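Local coordinates for protein transcriptional regulator I2 (Pseudomonas fluorescens A506, PDB 4MO7) that acts as a superantigen associated with Crohn's disease and, by its TetR-family fold, probably also binds DNA as a transcriptional regulator, at the interface of chains A and B. Residues are numbered along the deposited sequence; one frame, centred on the assembly and turned at random. Chains: chain A/B, Transcriptional regulator I2.

Contact 1: the interface of chains A and B. Residues chain A 177, 180-181, 184-185, 207; chain B 176-177, 180-181.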
loop_
_atom_site.group_PDB
_atom_site.type_symbol
_atom_site.label_atom_id
_atom_site.label_comp_id
_atom_site.label_asym_id
_atom_site.label_seq_id
_atom_site.Cartn_x
_atom_site.Cartn_y
_atom_site.Cartn_z
ATOM N N PHE A 177 -7.015 6.555 4.852
ATOM C CA PHE A 177 -7.565 5.314 4.231
ATOM C C PHE A 177 -7.587 5.520 2.729
ATOM O O PHE A 177 -7.257 4.625 1.956
ATOM C CB PHE A 177 -9.033 5.110 4.690
ATOM C CG PHE A 177 -9.205 4.523 6.112
ATOM C CD1 PHE A 177 -8.286 3.675 6.684
ATOM C CD2 PHE A 177 -10.338 4.860 6.847
ATOM C CE1 PHE A 177 -8.483 3.138 8.024
ATOM C CE2 PHE A 177 -10.579 4.348 8.129
ATOM C CZ PHE A 177 -9.652 3.515 8.736
ATOM N N GLY A 180 -4.217 5.030 1.059
ATOM C CA GLY A 180 -3.875 3.617 0.888
ATOM C C GLY A 180 -4.709 2.958 -0.198
ATOM O O GLY A 180 -4.211 2.099 -0.973
ATOM N N ALA A 181 -5.990 3.312 -0.253
ATOM C CA ALA A 181 -6.878 2.670 -1.247
ATOM C C ALA A 181 -6.467 3.049 -2.643
ATOM O O ALA A 181 -6.497 2.211 -3.545
ATOM C CB ALA A 181 -8.367 3.087 -0.983
ATOM N N TRP A 184 -2.830 1.577 -3.702
ATOM C CA TRP A 184 -2.857 0.122 -3.913
ATOM C C TRP A 184 -3.348 -0.256 -5.298
ATOM O O TRP A 184 -3.153 -1.425 -5.714
ATOM C CB TRP A 184 -3.791 -0.508 -2.868
ATOM C CG TRP A 184 -3.852 -1.990 -2.821
ATOM C CD1 TRP A 184 -4.922 -2.817 -3.260
ATOM C CD2 TRP A 184 -2.839 -2.889 -2.350
ATOM N NE1 TRP A 184 -4.593 -4.144 -3.052
ATOM C CE2 TRP A 184 -3.343 -4.211 -2.487
ATOM C CE3 TRP A 184 -1.583 -2.711 -1.762
ATOM C CZ2 TRP A 184 -2.610 -5.330 -2.077
ATOM C CZ3 TRP A 184 -0.846 -3.829 -1.388
ATOM C CH2 TRP A 184 -1.367 -5.121 -1.544
ATOM N N THR A 185 -3.971 0.689 -5.998
ATOM C CA THR A 185 -4.542 0.416 -7.325
ATOM C C THR A 185 -3.426 0.002 -8.311
ATOM O O THR A 185 -3.723 -0.659 -9.304
ATOM C CB THR A 185 -5.422 1.511 -7.944
ATOM O OG1 THR A 185 -4.679 2.686 -8.159
ATOM C CG2 THR A 185 -6.607 1.878 -7.061
ATOM N N MET A 207 -17.246 5.099 -2.689
ATOM C CA MET A 207 -16.840 4.650 -1.366
ATOM C C MET A 207 -16.731 5.779 -0.343
ATOM O O MET A 207 -17.253 5.664 0.761
ATOM C CB MET A 207 -15.529 3.880 -1.406
ATOM C CG MET A 207 -15.122 3.480 -0.020
ATOM S SD MET A 207 -13.621 2.529 -0.108
ATOM C CE MET A 207 -12.419 3.842 -0.417
ATOM N N ARG B 176 -11.113 -4.239 -3.135
ATOM C CA ARG B 176 -9.770 -3.810 -3.549
ATOM C C ARG B 176 -9.372 -2.492 -2.828
ATOM O O ARG B 176 -8.236 -2.349 -2.415
ATOM C CB ARG B 176 -9.742 -3.525 -5.022
ATOM C CG ARG B 176 -10.164 -4.702 -5.928
ATOM C CD ARG B 176 -9.059 -5.652 -6.000
ATOM N NE ARG B 176 -9.256 -6.554 -7.152
ATOM C CZ ARG B 176 -8.322 -7.405 -7.559
ATOM N NH1 ARG B 176 -8.528 -8.208 -8.598
ATOM N NH2 ARG B 176 -7.173 -7.445 -6.910
ATOM N N PHE B 177 -10.299 -1.551 -2.692
ATOM C CA PHE B 177 -9.956 -0.250 -2.045
ATOM C C PHE B 177 -9.742 -0.512 -0.567
ATOM O O PHE B 177 -8.825 0.022 0.050
ATOM C CB PHE B 177 -11.156 0.725 -2.170
ATOM C CG PHE B 177 -11.312 1.407 -3.552
ATOM C CD1 PHE B 177 -10.242 1.680 -4.372
ATOM C CD2 PHE B 177 -12.585 1.764 -3.987
ATOM C CE1 PHE B 177 -10.426 2.327 -5.664
ATOM C CE2 PHE B 177 -12.804 2.410 -5.211
ATOM C CZ PHE B 177 -11.744 2.668 -6.066
ATOM N N GLY B 180 -6.342 -1.978 0.259
ATOM C CA GLY B 180 -5.280 -0.971 0.255
ATOM C C GLY B 180 -5.371 -0.045 1.456
ATOM O O GLY B 180 -4.335 0.371 2.039
ATOM N N ALA B 181 -6.595 0.325 1.823
ATOM C CA ALA B 181 -6.758 1.271 2.949
ATOM C C ALA B 181 -6.305 0.642 4.237
ATOM O O ALA B 181 -5.684 1.309 5.065
ATOM C CB ALA B 181 -8.258 1.718 3.057
HETATM O O HOH W 1 -1.772 0.515 0.224
HETATM O O HOH W 2 -5.991 -6.507 -4.008
#

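Contact 2: the interface of chains A and B. Residues chain A 185, 188, 200, 203-204, 207; chain B 169-170, 173, 177.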
loop_
_atom_site.group_PDB
_atom_site.type_symbol
_atom_site.label_atom_id
_atom_site.label_comp_id
_atom_site.label_asym_id
_atom_site.label_seq_id
_atom_site.Cartn_x
_atom_site.Cartn_y
_atom_site.Cartn_z
ATOM N N THR A 185 -3.971 0.689 -5.998
ATOM C CA THR A 185 -4.542 0.416 -7.325
ATOM C C THR A 185 -3.426 0.002 -8.311
ATOM O O THR A 185 -3.723 -0.659 -9.304
ATOM C CB THR A 185 -5.422 1.511 -7.944
ATOM O OG1 THR A 185 -4.679 2.686 -8.159
ATOM C CG2 THR A 185 -6.607 1.878 -7.061
ATOM N N TRP A 188 -3.289 -3.814 -9.041
ATOM C CA TRP A 188 -4.380 -4.550 -9.649
ATOM C C TRP A 188 -5.070 -3.904 -10.838
ATOM O O TRP A 188 -5.783 -4.615 -11.540
ATOM C CB TRP A 188 -5.426 -4.938 -8.589
ATOM C CG TRP A 188 -6.151 -3.752 -7.959
ATOM C CD1 TRP A 188 -5.816 -3.110 -6.793
ATOM C CD2 TRP A 188 -7.342 -3.126 -8.443
ATOM N NE1 TRP A 188 -6.716 -2.082 -6.557
ATOM C CE2 TRP A 188 -7.681 -2.103 -7.534
ATOM C CE3 TRP A 188 -8.181 -3.353 -9.547
ATOM C CZ2 TRP A 188 -8.829 -1.306 -7.683
ATOM C CZ3 TRP A 188 -9.301 -2.542 -9.713
ATOM C CH2 TRP A 188 -9.610 -1.520 -8.782
ATOM N N LEU A 200 -12.693 4.101 -12.282
ATOM C CA LEU A 200 -12.023 3.816 -10.997
ATOM C C LEU A 200 -12.204 4.995 -10.022
ATOM O O LEU A 200 -12.517 4.810 -8.830
ATOM C CB LEU A 200 -10.536 3.521 -11.249
ATOM C CG LEU A 200 -9.675 3.123 -10.033
ATOM C CD1 LEU A 200 -10.146 1.772 -9.416
ATOM C CD2 LEU A 200 -8.199 3.075 -10.394
ATOM N N GLU A 203 -15.712 5.067 -8.702
ATOM C CA GLU A 203 -15.926 4.032 -7.692
ATOM C C GLU A 203 -15.308 4.512 -6.398
ATOM O O GLU A 203 -15.921 4.339 -5.358
ATOM C CB GLU A 203 -15.315 2.696 -8.083
ATOM C CG GLU A 203 -16.066 1.931 -9.113
ATOM C CD GLU A 203 -17.403 1.372 -8.586
ATOM O OE1 GLU A 203 -17.513 1.002 -7.371
ATOM O OE2 GLU A 203 -18.329 1.302 -9.432
ATOM N N ALA A 204 -14.134 5.155 -6.448
ATOM C CA ALA A 204 -13.563 5.711 -5.197
ATOM C C ALA A 204 -14.438 6.759 -4.540
ATOM O O ALA A 204 -14.549 6.801 -3.323
ATOM C CB ALA A 204 -12.107 6.288 -5.382
ATOM N N MET A 207 -17.246 5.099 -2.689
ATOM C CA MET A 207 -16.840 4.650 -1.366
ATOM C C MET A 207 -16.731 5.779 -0.343
ATOM O O MET A 207 -17.253 5.664 0.761
ATOM C CB MET A 207 -15.529 3.880 -1.406
ATOM C CG MET A 207 -15.122 3.480 -0.020
ATOM S SD MET A 207 -13.621 2.529 -0.108
ATOM C CE MET A 207 -12.419 3.842 -0.417
ATOM N N GLY B 169 -20.976 1.224 -3.972
ATOM C CA GLY B 169 -20.225 0.853 -5.175
ATOM C C GLY B 169 -20.155 -0.642 -5.505
ATOM O O GLY B 169 -20.909 -1.461 -4.961
ATOM N N ASP B 170 -19.263 -0.983 -6.422
ATOM C CA ASP B 170 -19.075 -2.376 -6.840
ATOM C C ASP B 170 -18.387 -3.183 -5.729
ATOM O O ASP B 170 -17.443 -2.696 -5.030
ATOM C CB ASP B 170 -18.235 -2.360 -8.108
ATOM C CG ASP B 170 -17.949 -3.721 -8.607
ATOM O OD1 ASP B 170 -16.954 -4.334 -8.164
ATOM O OD2 ASP B 170 -18.736 -4.169 -9.468
ATOM N N ILE B 173 -14.657 -4.060 -6.243
ATOM C CA ILE B 173 -13.771 -2.870 -6.249
ATOM C C ILE B 173 -13.740 -2.312 -4.812
ATOM O O ILE B 173 -12.678 -1.889 -4.323
ATOM C CB ILE B 173 -14.200 -1.794 -7.279
ATOM C CG1 ILE B 173 -14.069 -2.355 -8.731
ATOM C CG2 ILE B 173 -13.328 -0.488 -7.090
ATOM C CD1 ILE B 173 -12.979 -3.352 -8.947
ATOM N N PHE B 177 -10.299 -1.551 -2.692
ATOM C CA PHE B 177 -9.956 -0.250 -2.045
ATOM C C PHE B 177 -9.742 -0.512 -0.567
ATOM O O PHE B 177 -8.825 0.022 0.050
ATOM C CB PHE B 177 -11.156 0.725 -2.170
ATOM C CG PHE B 177 -11.312 1.407 -3.552
ATOM C CD1 PHE B 177 -10.242 1.680 -4.372
ATOM C CD2 PHE B 177 -12.585 1.764 -3.987
ATOM C CE1 PHE B 177 -10.426 2.327 -5.664
ATOM C CE2 PHE B 177 -12.804 2.410 -5.211
ATOM C CZ PHE B 177 -11.744 2.668 -6.066
#

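Contact 1: the interface of chains A and B
B:Phe177, B:Gly180 and A:Ala181 meet where the 171-183 helices of the two chains pack against each other about the two-fold axis. B:Phe177 hides 46 Å² here, followed by B:Gly180 and then A:Ala181. The methyl CB of A:Ala181 lies 3.3 Å from the backbone carbonyl O of B:Phe177, and the symmetry repeats this pair as B:Ala181 on A:Phe177. Because B:Gly180 has no side chain, the helix backbones come close: its carbonyl carbon C is 3.4 Å from O of A:Gly180. A:Trp184 lies against the same glycine. Its CG stands anti to the backbone N (chi1 -174°), which carries the indole over B:Gly180, with CB 3.5 Å from B:Gly180 CA and the amide N of B:Gly180 over one ring face, offset toward the rim. On the other flank, B:Phe177 CB meets A:Met207 SD at 3.7 Å, the two side chains running at a slant to each other; the methionine is poorly ordered, so this contact is less certain. A:Thr185 adds its methyl CG2 at 4.1 Å from B:Phe177 CE1. Direct polar pairing is absent from this patch, and water bridges the chains instead. One water is shared by the carbonyl O atoms of A:Gly180 and B:Gly180, 3.1 Å from each. A second lies at the indole edge, in its plane, 2.9 Å from A:Trp184 NE1 (167° at H), and also in the guanidinium plane of B:Arg176, whose NH2 makes the longer link at 3.3 Å. In the fold, this is the helix-on-helix centre of the two-fold interface, which probably is the C-terminal dimer surface usual in the TetR family, flanked by the 3-10 turn 184-187 and helix 197-208 of chain A.

Contact 2: the interface of chains A and B
The carboxylate oxygen OE1 of A:Glu203 accepts a hydrogen bond from the backbone N of B:Asp170 at 2.8 Å. The bond is nearly straight (171° at H) and reaches OE1 on its syn side, 22° out of the carboxylate plane. A bend at chi2 (-70°) turns the glutamate toward this amide, and CA of B:Gly169 also borders OE1. B:Asp170 points its own carboxylate elsewhere: OD1 uses its anti lone pair to accept from B:Ile173 N at 3.0 Å, capping the start of helix 171-183. The two carboxylate planes are nearly perpendicular, and A:Glu203 OE1 stays 5.4 Å from B:Asp170 OD1, which may limit repulsion between like charges. Beside this polar end, B:Phe177 hides 81 Å² by inserting its ring tip against helix 197-208. Ring atom CE2 comes within 3.4 Å of A:Ala204 CA, while the carbonyl O of A:Leu200 lies at the ring edge, in plane. A:Leu200 CD1 touches the CE1 side at 3.8 Å, and A:Glu203 CB meets CE2. Within chain B, CG2 of B:Ile173 sits over one face of the phenylalanine, offset toward the rim, which may limit its rotation. That same CG2 packs against A:Glu203 CB at 3.9 Å, the side chains crossing at about a right angle. The other branch, CD1, reaches the benzene-ring end of A:Trp188, 3.8 Å from CH2. In the fold, the first half of helix 171-183 of chain B, with the loop residues preceding it, lies against helix 197-208 of chain A, and A:Trp188 closes one flank from the loop between 184-187 and 189-192.

Contact 1 and contact 2 are neighbouring parts of one two-fold interface, their C-alpha centres about 8 Å apart. They share A:Thr185, A:Met207 and B:Phe177, so the phenylalanine joins them: its backbone and CB belong to the helix pairing, its ring tip to the surface of helix 197-208. Contact 1 is apolar and water-bridged near the axis, whereas contact 2 adds a direct polar bond at the N-terminal end of chain B's helix 171-183, from the loop residue B:Asp170. Symmetry supplies the twin of each with the chains exchanged. Such pairing of C-terminal helices is typical of TetR-family dimers, which supports, without proving, a biological dimer here.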